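FixK2 protein (Bradyrhizobium japonicum, PDB 4I2O) probably acts as a DNA-binding transcription regulator of the CRP/FNR superfamily linked to nitrogen fixation, and is captured here bound to DNA. Local coordinates at residues F43-R46 with E50-G53; F164-D169 with Q225-L230; R170-A173 with M177-L180; S203-H206 with I210-F213. The protein carries 1 engineered substitution. All blocks are in the same frame, centred on the assembly; numbering follows the deposited sequence.

Contact 1: residues F43-R46 with E50-G53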
loop_
_atom_site.group_PDB
_atom_site.type_symbol
_atom_site.label_atom_id
_atom_site.label_comp_id
_atom_site.label_asym_id
_atom_site.label_seq_id
_atom_site.Cartn_x
_atom_site.Cartn_y
_atom_site.Cartn_z
ATOM N N PHE A 43 -8.955 -24.070 -12.688
ATOM C CA PHE A 43 -8.491 -24.875 -11.556
ATOM C C PHE A 43 -9.304 -24.532 -10.332
ATOM O O PHE A 43 -9.820 -23.472 -10.272
ATOM C CB PHE A 43 -7.043 -24.532 -11.226
ATOM C CG PHE A 43 -6.323 -25.632 -10.526
ATOM C CD1 PHE A 43 -5.896 -26.742 -11.239
ATOM C CD2 PHE A 43 -6.060 -25.555 -9.153
ATOM C CE1 PHE A 43 -5.241 -27.777 -10.603
ATOM C CE2 PHE A 43 -5.390 -26.581 -8.499
ATOM C CZ PHE A 43 -4.982 -27.700 -9.233
ATOM N N SER A 44 -9.413 -25.426 -9.347
ATOM C CA SER A 44 -10.159 -25.045 -8.151
ATOM C C SER A 44 -9.339 -25.293 -6.902
ATOM O O SER A 44 -8.492 -26.212 -6.897
ATOM C CB SER A 44 -11.454 -25.871 -8.091
ATOM O OG SER A 44 -12.316 -25.475 -9.138
ATOM N N TYR A 45 -9.602 -24.509 -5.861
ATOM C CA TYR A 45 -8.957 -24.689 -4.561
ATOM C C TYR A 45 -10.006 -24.814 -3.458
ATOM O O TYR A 45 -11.004 -24.056 -3.485
ATOM C CB TYR A 45 -8.077 -23.462 -4.242
ATOM C CG TYR A 45 -6.981 -23.270 -5.305
ATOM C CD1 TYR A 45 -5.730 -23.909 -5.182
ATOM C CD2 TYR A 45 -7.234 -22.525 -6.469
ATOM C CE1 TYR A 45 -4.734 -23.741 -6.167
ATOM C CE2 TYR A 45 -6.272 -22.383 -7.460
ATOM C CZ TYR A 45 -5.018 -22.972 -7.288
ATOM O OH TYR A 45 -4.043 -22.787 -8.256
ATOM N N ARG A 46 -9.760 -25.717 -2.491
ATOM C CA ARG A 46 -10.600 -25.888 -1.295
ATOM C C ARG A 46 -10.395 -24.714 -0.345
ATOM O O ARG A 46 -9.334 -24.037 -0.355
ATOM C CB ARG A 46 -10.283 -27.206 -0.527
ATOM C CG ARG A 46 -10.747 -28.489 -1.196
ATOM C CD ARG A 46 -10.131 -29.723 -0.537
ATOM N NE ARG A 46 -10.341 -30.926 -1.356
ATOM C CZ ARG A 46 -9.442 -31.400 -2.217
ATOM N NH1 ARG A 46 -8.262 -30.787 -2.357
ATOM N NH2 ARG A 46 -9.705 -32.487 -2.926
ATOM N N GLU A 50 -3.673 -23.021 -0.012
ATOM C CA GLU A 50 -2.754 -21.971 -0.481
ATOM C C GLU A 50 -2.709 -22.083 -2.018
ATOM O O GLU A 50 -2.616 -23.197 -2.563
ATOM C CB GLU A 50 -1.358 -22.222 0.060
ATOM C CG GLU A 50 -0.388 -21.118 -0.389
ATOM C CD GLU A 50 0.983 -21.195 0.278
ATOM O OE1 GLU A 50 1.891 -21.813 -0.304
ATOM O OE2 GLU A 50 1.154 -20.613 1.365
ATOM N N ILE A 51 -2.824 -20.950 -2.703
ATOM C CA ILE A 51 -2.741 -20.919 -4.157
ATOM C C ILE A 51 -1.279 -20.659 -4.537
ATOM O O ILE A 51 -0.765 -21.319 -5.451
ATOM C CB ILE A 51 -3.646 -19.827 -4.703
ATOM C CG1 ILE A 51 -5.102 -20.161 -4.297
ATOM C CG2 ILE A 51 -3.457 -19.718 -6.216
ATOM C CD1 ILE A 51 -6.129 -19.104 -4.668
ATOM N N TYR A 52 -0.626 -19.703 -3.856
ATOM C CA TYR A 52 0.840 -19.529 -3.931
ATOM C C TYR A 52 1.356 -18.919 -2.643
ATOM O O TYR A 52 0.599 -18.260 -1.937
ATOM C CB TYR A 52 1.318 -18.633 -5.109
ATOM C CG TYR A 52 0.573 -17.329 -5.268
ATOM C CD1 TYR A 52 0.879 -16.238 -4.465
ATOM C CD2 TYR A 52 -0.468 -17.203 -6.203
ATOM C CE1 TYR A 52 0.218 -15.004 -4.613
ATOM C CE2 TYR A 52 -1.143 -16.014 -6.338
ATOM C CZ TYR A 52 -0.817 -14.923 -5.547
ATOM O OH TYR A 52 -1.492 -13.741 -5.655
ATOM N N GLY A 53 2.655 -19.107 -2.364
ATOM C CA GLY A 53 3.273 -18.562 -1.161
ATOM C C GLY A 53 4.026 -17.290 -1.386
ATOM O O GLY A 53 4.382 -16.933 -2.533
HETATM O O HOH W 1 -1.505 -23.271 -7.160
#
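Tyr45 and Ile51 meet where the end of strand 41-45 faces a corner of the chain, a worked example of how an aromatic ring and an aliphatic branch can join the two sheets of a beta-roll. Along 50-53, Glu50 comes first: its CB points away from 43-46, and it contributes backbone, its carbonyl O lying 4.1 Å from Tyr45 CD1. Ile51 follows and carries most of the contact. Its CG1 sits over the middle of the Tyr45 ring, 3.7 Å from the centroid and only 7° off the normal, a CH-pi contact over the face. With CG1 anti to its own carbonyl carbon (chi1 -62°), the branch CG2 is left to reach the phenol end, 3.7 Å from Tyr45 OH. The opposite face of the ring is met near its rim by Phe43 CD2, so the ring lies between two hydrocarbon groups. Ile51 O then takes a hydrogen bond from a water at 2.7 Å, and the same water is hydrogen-bonded to Tyr45 OH at 2.8 Å, which ties the hydroxyl to the opposing backbone. At Tyr52 the chain has passed the ring; Ile51 and Tyr52 together face Ala104 in a classic beta bulge. Strand 41-45 pairs with 110-116 and strand 50-52 with 103-106, while Tyr62 of strand 60-64 packs against both Tyr45 and Ile51 within the cyclic nucleotide-binding domain.

Contact 2: residues F164-D169 with Q225-L230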
loop_
_atom_site.group_PDB
_atom_site.type_symbol
_atom_site.label_atom_id
_atom_site.label_comp_id
_atom_site.label_asym_id
_atom_site.label_seq_id
_atom_site.Cartn_x
_atom_site.Cartn_y
_atom_site.Cartn_z
ATOM N N PHE A 164 -14.814 -0.622 5.128
ATOM C CA PHE A 164 -14.856 -2.004 4.691
ATOM C C PHE A 164 -16.253 -2.348 4.210
ATOM O O PHE A 164 -16.433 -2.929 3.104
ATOM C CB PHE A 164 -14.456 -2.927 5.842
ATOM C CG PHE A 164 -14.804 -4.383 5.597
ATOM C CD1 PHE A 164 -13.953 -5.170 4.772
ATOM C CD2 PHE A 164 -15.916 -4.949 6.181
ATOM C CE1 PHE A 164 -14.218 -6.514 4.527
ATOM C CE2 PHE A 164 -16.250 -6.332 5.938
ATOM C CZ PHE A 164 -15.366 -7.112 5.111
ATOM N N LEU A 165 -17.283 -2.061 5.002
ATOM C CA LEU A 165 -18.675 -2.399 4.581
ATOM C C LEU A 165 -19.077 -1.725 3.270
ATOM O O LEU A 165 -19.702 -2.322 2.391
ATOM C CB LEU A 165 -19.644 -1.945 5.629
ATOM C CG LEU A 165 -19.592 -2.777 6.908
ATOM C CD1 LEU A 165 -20.323 -2.077 8.098
ATOM C CD2 LEU A 165 -20.078 -4.235 6.683
ATOM N N LEU A 166 -18.724 -0.462 3.115
ATOM C CA LEU A 166 -18.969 0.208 1.844
ATOM C C LEU A 166 -18.219 -0.371 0.643
ATOM O O LEU A 166 -18.782 -0.452 -0.455
ATOM C CB LEU A 166 -18.708 1.712 1.984
ATOM C CG LEU A 166 -19.678 2.496 2.913
ATOM C CD1 LEU A 166 -19.011 3.849 3.220
ATOM C CD2 LEU A 166 -21.034 2.701 2.269
ATOM N N GLU A 167 -16.949 -0.742 0.844
ATOM C CA GLU A 167 -16.181 -1.408 -0.211
ATOM C C GLU A 167 -16.854 -2.740 -0.582
ATOM O O GLU A 167 -17.027 -3.087 -1.787
ATOM C CB GLU A 167 -14.745 -1.669 0.262
ATOM C CG GLU A 167 -13.940 -2.341 -0.842
ATOM C CD GLU A 167 -12.540 -2.730 -0.449
ATOM O OE1 GLU A 167 -12.181 -2.798 0.755
ATOM O OE2 GLU A 167 -11.760 -2.979 -1.370
ATOM N N MET A 168 -17.172 -3.536 0.424
ATOM C CA MET A 168 -17.842 -4.827 0.102
ATOM C C MET A 168 -19.217 -4.668 -0.531
ATOM O O MET A 168 -19.598 -5.463 -1.399
ATOM C CB MET A 168 -18.002 -5.613 1.382
ATOM C CG MET A 168 -16.698 -6.138 2.012
ATOM S SD MET A 168 -15.718 -7.208 0.908
ATOM C CE MET A 168 -14.444 -6.097 0.320
ATOM N N ASP A 169 -20.006 -3.684 -0.094
ATOM C CA ASP A 169 -21.282 -3.421 -0.728
ATOM C C ASP A 169 -21.098 -3.097 -2.233
ATOM O O ASP A 169 -21.806 -3.580 -3.094
ATOM C CB ASP A 169 -21.976 -2.267 -0.009
ATOM C CG ASP A 169 -23.341 -1.931 -0.618
ATOM O OD1 ASP A 169 -23.452 -0.896 -1.293
ATOM O OD2 ASP A 169 -24.316 -2.679 -0.373
ATOM N N GLN A 225 -25.678 6.331 3.342
ATOM C CA GLN A 225 -25.237 7.695 3.674
ATOM C C GLN A 225 -24.768 7.792 5.119
ATOM O O GLN A 225 -23.689 8.370 5.400
ATOM C CB GLN A 225 -26.353 8.716 3.403
ATOM C CG GLN A 225 -25.910 10.176 3.495
ATOM C CD GLN A 225 -24.718 10.474 2.604
ATOM O OE1 GLN A 225 -24.788 10.303 1.371
ATOM N NE2 GLN A 225 -23.611 10.911 3.216
ATOM N N ARG A 226 -25.552 7.244 6.045
ATOM C CA ARG A 226 -25.120 7.289 7.444
ATOM C C ARG A 226 -23.811 6.578 7.642
ATOM O O ARG A 226 -22.983 6.984 8.452
ATOM C CB ARG A 226 -26.163 6.698 8.382
ATOM C CG ARG A 226 -27.276 7.673 8.726
ATOM C CD ARG A 226 -28.387 7.015 9.557
ATOM N NE ARG A 226 -27.986 6.751 10.936
ATOM C CZ ARG A 226 -28.562 5.829 11.697
ATOM N NH1 ARG A 226 -29.551 5.072 11.196
ATOM N NH2 ARG A 226 -28.136 5.652 12.942
ATOM N N LEU A 227 -23.610 5.484 6.916
ATOM C CA LEU A 227 -22.365 4.734 7.057
ATOM C C LEU A 227 -21.204 5.488 6.421
ATOM O O LEU A 227 -20.074 5.454 6.943
ATOM C CB LEU A 227 -22.513 3.320 6.433
ATOM C CG LEU A 227 -21.495 2.240 6.724
ATOM C CD1 LEU A 227 -21.514 1.887 8.215
ATOM C CD2 LEU A 227 -21.778 0.995 5.858
ATOM N N HIS A 228 -21.457 6.147 5.282
ATOM C CA HIS A 228 -20.427 6.975 4.651
ATOM C C HIS A 228 -20.032 8.072 5.638
ATOM O O HIS A 228 -18.859 8.460 5.705
ATOM C CB HIS A 228 -21.003 7.719 3.450
ATOM C CG HIS A 228 -20.324 7.426 2.158
ATOM N ND1 HIS A 228 -19.089 7.946 1.832
ATOM C CD2 HIS A 228 -20.725 6.685 1.088
ATOM C CE1 HIS A 228 -18.752 7.525 0.621
ATOM N NE2 HIS A 228 -19.723 6.755 0.151
ATOM N N ASN A 229 -20.991 8.609 6.387
ATOM C CA ASN A 229 -20.621 9.667 7.372
ATOM C C ASN A 229 -19.728 9.219 8.518
ATOM O O ASN A 229 -19.230 10.075 9.278
ATOM C CB ASN A 229 -21.842 10.312 8.015
ATOM C CG ASN A 229 -22.704 11.008 7.022
ATOM O OD1 ASN A 229 -22.268 11.305 5.905
ATOM N ND2 ASN A 229 -23.965 11.225 7.388
ATOM N N LEU A 230 -19.622 7.908 8.705
ATOM C CA LEU A 230 -18.795 7.346 9.763
ATOM C C LEU A 230 -17.430 6.964 9.237
ATOM O O LEU A 230 -16.567 6.559 10.015
ATOM C CB LEU A 230 -19.450 6.093 10.343
ATOM C CG LEU A 230 -20.779 6.327 11.080
ATOM C CD1 LEU A 230 -21.263 4.997 11.596
ATOM C CD2 LEU A 230 -20.589 7.293 12.253
#
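Leu165 and Leu166 pack on Leu227 and His228 where helix 157-172 meets the short helix 224-228 in the Crp-like helix-turn-helix domain. The tight part is aliphatic. Leu227 CD2 presses against Leu165 CB at 3.6 Å, the two side chains crossing at about a right angle, and also reaches Leu166 CG at 3.9 Å as those two leucines run past each other in opposite directions. Leu227 holds its CG anti to the backbone N (chi1 -166°), which carries both methyls toward the longer helix. Its buried end is shared with Leu205 of helix 195-207, which also touches Leu165. Toward solvent the contact thins. His228 is exposed and offers a ring face, with the imidazole turned so that one methyl of Leu166 lies above it. Replacing Leu166 with an alanine would probably leave that face without its aliphatic cover and open a gap beside Leu227 CD2. Leu166 CD1 spans the two regimes: it lies 3.7 Å from His228 CA and 4.0 Å from the centroid of the imidazole, 16° off the ring normal.

Contact 3: residues R170-A173 with M177-L180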
loop_
_atom_site.group_PDB
_atom_site.type_symbol
_atom_site.label_atom_id
_atom_site.label_comp_id
_atom_site.label_asym_id
_atom_site.label_seq_id
_atom_site.Cartn_x
_atom_site.Cartn_y
_atom_site.Cartn_z
ATOM N N ARG A 170 -20.132 -2.250 -2.551
ATOM C CA ARG A 170 -19.900 -1.915 -3.953
ATOM C C ARG A 170 -19.475 -3.138 -4.755
ATOM O O ARG A 170 -19.905 -3.331 -5.922
ATOM C CB ARG A 170 -18.805 -0.820 -4.000
ATOM C CG ARG A 170 -18.439 -0.397 -5.406
ATOM C CD ARG A 170 -17.475 0.802 -5.361
ATOM N NE ARG A 170 -16.367 0.636 -4.412
ATOM C CZ ARG A 170 -15.270 -0.089 -4.664
ATOM N NH1 ARG A 170 -15.161 -0.767 -5.814
ATOM N NH2 ARG A 170 -14.288 -0.139 -3.759
ATOM N N ARG A 171 -18.646 -4.004 -4.168
ATOM C CA ARG A 171 -18.032 -5.108 -4.934
ATOM C C ARG A 171 -18.858 -6.378 -4.955
ATOM O O ARG A 171 -18.746 -7.188 -5.879
ATOM C CB ARG A 171 -16.664 -5.445 -4.335
ATOM C CG ARG A 171 -15.664 -4.259 -4.622
ATOM C CD ARG A 171 -14.349 -4.459 -3.925
ATOM N NE ARG A 171 -13.624 -5.605 -4.482
ATOM C CZ ARG A 171 -12.614 -6.191 -3.840
ATOM N NH1 ARG A 171 -12.218 -5.739 -2.643
ATOM N NH2 ARG A 171 -11.994 -7.225 -4.391
ATOM N N LEU A 172 -19.660 -6.580 -3.918
ATOM C CA LEU A 172 -20.367 -7.877 -3.873
ATOM C C LEU A 172 -21.844 -7.846 -3.559
ATOM O O LEU A 172 -22.494 -8.913 -3.620
ATOM C CB LEU A 172 -19.606 -8.960 -3.094
ATOM C CG LEU A 172 -19.324 -8.704 -1.636
ATOM C CD1 LEU A 172 -20.605 -8.599 -0.795
ATOM C CD2 LEU A 172 -18.395 -9.776 -1.035
ATOM N N ALA A 173 -22.445 -6.684 -3.306
ATOM C CA ALA A 173 -23.897 -6.757 -2.974
ATOM C C ALA A 173 -24.709 -7.265 -4.167
ATOM O O ALA A 173 -24.447 -6.914 -5.332
ATOM C CB ALA A 173 -24.463 -5.419 -2.527
ATOM N N MET A 177 -27.945 -6.950 -0.735
ATOM C CA MET A 177 -27.414 -7.727 0.399
ATOM C C MET A 177 -26.034 -8.263 0.062
ATOM O O MET A 177 -25.792 -8.628 -1.094
ATOM C CB MET A 177 -28.373 -8.914 0.745
ATOM C CG MET A 177 -27.679 -9.850 1.786
ATOM S SD MET A 177 -28.667 -11.277 2.230
ATOM C CE MET A 177 -29.564 -10.491 3.595
ATOM N N MET A 178 -25.120 -8.203 1.044
ATOM C CA MET A 178 -23.756 -8.705 0.937
ATOM C C MET A 178 -23.677 -10.055 1.608
ATOM O O MET A 178 -23.940 -10.170 2.815
ATOM C CB MET A 178 -22.823 -7.770 1.758
ATOM C CG MET A 178 -23.086 -6.378 1.468
ATOM S SD MET A 178 -21.736 -5.398 2.123
ATOM C CE MET A 178 -22.308 -5.079 3.779
ATOM N N ALA A 179 -23.267 -11.067 0.871
ATOM C CA ALA A 179 -22.984 -12.354 1.483
ATOM C C ALA A 179 -21.474 -12.386 1.599
ATOM O O ALA A 179 -20.742 -12.558 0.587
ATOM C CB ALA A 179 -23.495 -13.510 0.609
ATOM N N LEU A 180 -20.977 -12.143 2.798
ATOM C CA LEU A 180 -19.540 -11.935 2.966
ATOM C C LEU A 180 -18.924 -13.311 3.035
ATOM O O LEU A 180 -19.500 -14.217 3.695
ATOM C CB LEU A 180 -19.288 -11.242 4.317
ATOM C CG LEU A 180 -19.616 -9.747 4.325
ATOM C CD1 LEU A 180 -19.317 -9.225 5.760
ATOM C CD2 LEU A 180 -18.881 -8.949 3.228
HETATM O O HOH W 2 -23.318 -11.063 -2.081
#
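Leu172, near the end of helix 157-172, reaches across to Met178 and illustrates how one side chain can span the short connection between a helix and a strand. In the Crp-like helix-turn-helix domain this helix leads into 177-179, an outer strand of the small sheet, paired with 218-221. The CB of Leu172 does not point straight at the strand; CG stands between the backbone N and the carbonyl carbon (chi1 61°), the crowded position, and from there the tip is brought nearer. The two methyls then part. CD1 pushes against Met178 CB at 3.5 Å, closer than usual for two carbons, with the side chains crossing at about a right angle. CD2 turns to the following residues, 4.0 Å from Ala179 O and 4.4 Å from Leu180 CD2. Next in sequence, Ala173 CA lies 3.3 Å from Met177 O, a CA-H...O contact with 137° at the hydrogen. No direct hydrogen bond joins the segments. The chemistry is therefore mixed: apolar side chains fill the contact, while a water donates to Leu172 O at 2.8 Å and accepts from Ala179 N at 3.0 Å, bridging the helix end to the strand.

Contact 4: residues S203-H206 with I210-F213. With nucleotides of chain C.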
loop_
_atom_site.group_PDB
_atom_site.type_symbol
_atom_site.label_atom_id
_atom_site.label_comp_id
_atom_site.label_asym_id
_atom_site.label_seq_id
_atom_site.Cartn_x
_atom_site.Cartn_y
_atom_site.Cartn_z
ATOM N N SER A 203 -21.878 -4.769 15.715
ATOM C CA SER A 203 -23.003 -4.759 16.664
ATOM C C SER A 203 -23.595 -3.384 16.872
ATOM O O SER A 203 -24.804 -3.210 16.931
ATOM C CB SER A 203 -22.617 -5.347 18.032
ATOM O OG SER A 203 -22.424 -6.763 17.968
ATOM N N GLN A 204 -22.718 -2.397 17.011
ATOM C CA GLN A 204 -23.171 -1.046 17.181
ATOM C C GLN A 204 -23.941 -0.518 15.962
ATOM O O GLN A 204 -24.970 0.158 16.142
ATOM C CB GLN A 204 -21.924 -0.175 17.483
ATOM C CG GLN A 204 -22.192 1.275 17.790
ATOM C CD GLN A 204 -20.889 2.006 18.068
ATOM O OE1 GLN A 204 -19.862 1.368 18.356
ATOM N NE2 GLN A 204 -20.907 3.335 17.947
ATOM N N LEU A 205 -23.449 -0.826 14.746
ATOM C CA LEU A 205 -24.105 -0.358 13.497
ATOM C C LEU A 205 -25.479 -0.994 13.388
ATOM O O LEU A 205 -26.463 -0.341 12.975
ATOM C CB LEU A 205 -23.263 -0.680 12.240
ATOM C CG LEU A 205 -21.897 0.015 12.209
ATOM C CD1 LEU A 205 -20.981 -0.596 11.074
ATOM C CD2 LEU A 205 -22.142 1.522 12.011
ATOM N N HIS A 206 -25.546 -2.271 13.768
ATOM C CA HIS A 206 -26.839 -2.971 13.813
ATOM C C HIS A 206 -27.831 -2.307 14.758
ATOM O O HIS A 206 -29.007 -2.081 14.409
ATOM C CB HIS A 206 -26.634 -4.421 14.225
ATOM C CG HIS A 206 -27.917 -5.215 14.270
ATOM N ND1 HIS A 206 -28.411 -5.757 15.427
ATOM C CD2 HIS A 206 -28.797 -5.544 13.290
ATOM C CE1 HIS A 206 -29.567 -6.369 15.171
ATOM N NE2 HIS A 206 -29.810 -6.267 13.873
ATOM N N ILE A 210 -28.261 0.966 11.137
ATOM C CA ILE A 210 -27.491 1.136 9.903
ATOM C C ILE A 210 -27.336 -0.098 9.032
ATOM O O ILE A 210 -27.294 0.020 7.800
ATOM C CB ILE A 210 -26.162 1.875 10.170
ATOM C CG1 ILE A 210 -26.481 3.263 10.710
ATOM C CG2 ILE A 210 -25.301 1.973 8.876
ATOM C CD1 ILE A 210 -25.207 3.992 11.254
ATOM N N LEU A 211 -27.291 -1.288 9.627
ATOM C CA LEU A 211 -27.267 -2.487 8.817
ATOM C C LEU A 211 -28.221 -3.501 9.396
ATOM O O LEU A 211 -28.640 -3.375 10.544
ATOM C CB LEU A 211 -25.875 -3.079 8.756
ATOM C CG LEU A 211 -25.109 -3.391 10.024
ATOM C CD1 LEU A 211 -25.416 -4.807 10.566
ATOM C CD2 LEU A 211 -23.627 -3.246 9.725
ATOM N N GLY A 212 -28.533 -4.501 8.594
ATOM C CA GLY A 212 -29.423 -5.580 9.015
ATOM C C GLY A 212 -28.562 -6.835 8.915
ATOM O O GLY A 212 -27.653 -6.877 8.069
ATOM N N PHE A 213 -28.876 -7.870 9.710
ATOM C CA PHE A 213 -28.204 -9.175 9.594
ATOM C C PHE A 213 -29.207 -10.255 9.257
ATOM O O PHE A 213 -30.359 -10.210 9.695
ATOM C CB PHE A 213 -27.576 -9.620 10.928
ATOM C CG PHE A 213 -26.308 -8.896 11.298
ATOM C CD1 PHE A 213 -25.153 -9.114 10.575
ATOM C CD2 PHE A 213 -26.267 -8.103 12.419
ATOM C CE1 PHE A 213 -23.958 -8.464 10.946
ATOM C CE2 PHE A 213 -25.102 -7.476 12.802
ATOM C CZ PHE A 213 -23.949 -7.659 12.041
ATOM P P DT C 9 -23.995 -8.803 20.748
ATOM O OP1 DT C 9 -25.465 -8.802 20.886
ATOM O OP2 DT C 9 -23.284 -7.719 20.031
ATOM O "O5'" DT C 9 -23.266 -8.850 22.177
ATOM C "C5'" DT C 9 -23.784 -9.778 23.202
ATOM C "C4'" DT C 9 -22.724 -9.743 24.279
ATOM O "O4'" DT C 9 -21.440 -10.246 23.817
ATOM C "C3'" DT C 9 -22.405 -8.345 24.809
ATOM O "O3'" DT C 9 -22.998 -8.311 26.112
ATOM C "C2'" DT C 9 -20.898 -8.314 24.934
ATOM C "C1'" DT C 9 -20.476 -9.747 24.720
ATOM N N1 DT C 9 -19.149 -9.998 24.062
ATOM C C2 DT C 9 -18.298 -10.892 24.707
ATOM O O2 DT C 9 -18.546 -11.432 25.802
ATOM N N3 DT C 9 -17.117 -11.139 24.070
ATOM C C4 DT C 9 -16.717 -10.628 22.853
ATOM O O4 DT C 9 -15.630 -10.950 22.359
ATOM C C5 DT C 9 -17.642 -9.719 22.209
ATOM C C7 DT C 9 -17.247 -9.109 20.860
ATOM C C6 DT C 9 -18.823 -9.482 22.810
HETATM O O HOH W 3 -31.027 -7.483 11.682
#
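Ile210 N donates to Leu205 O at 2.9 Å, the one direct hydrogen bond between these segments and an example of a helix handing its chain on to a strand. A second polar link runs through water: one molecule is hydrogen-bonded to His206 NE2 and accepts from Phe213 N at 2.9 Å, tying the imidazole to the strand backbone.

The apolar contacts centre on Leu211. Its CD2 meets Leu205 CB at 3.6 Å, the side chains crossing at about a right angle, while CD1 lies against His206 CB and over one face of the Phe213 ring, near its rim. An alanine at Leu211 would probably open a gap beside Leu205 CB and leave the Phe213 ring freer to turn. Farther along Leu205, CD2 touches Ile210 CD1 at 4.0 Å.

The aromatic pair is oblique, the His206 and Phe213 planes standing at 46°. His206 CG lies anti to the backbone N (chi1 -179°), which brings one imidazole face to Phe213 CD2, and Leu211 O comes to the imidazole edge, 3.5 Å from His206 CD2.

Helix 195-207 is the second of the helix-turn-helix, the recognition position in this family. Ser203 OG approaches OP2 of DT9 of chain C so closely (2.4 Å) that the exact geometry is doubtful, though the pair fits a hydrogen bond; Phe213 also touches a DNA phosphate.

Behind, Leu205 and Leu211 pack on Leu165 of helix 157-172, Ile210 on Leu227 of helix 224-228, and Leu211 and Phe213 on Ile219 of strand 218-221.

In the fold
Contact 1 stands apart, in the cyclic nucleotide-binding domain, its centre about 23 Å from that of contact 3 and 31 to 33 Å from those of contacts 2 and 4. The other three share the Crp-like helix-turn-helix domain. Contact 2 opens first, on helix 157-172, and closes last; contacts 3 and 4 follow one another between its segments. Contact 3 uses the same helix, and Met178 SD packs on the backbone of 164-169. Contact 4 joins contact 2 through Leu205, while strands 177-179 and 211-213 flank 218-221 in one sheet. Contact 2 thus links contacts 3 and 4, and contact 4 is the one that reaches the DNA.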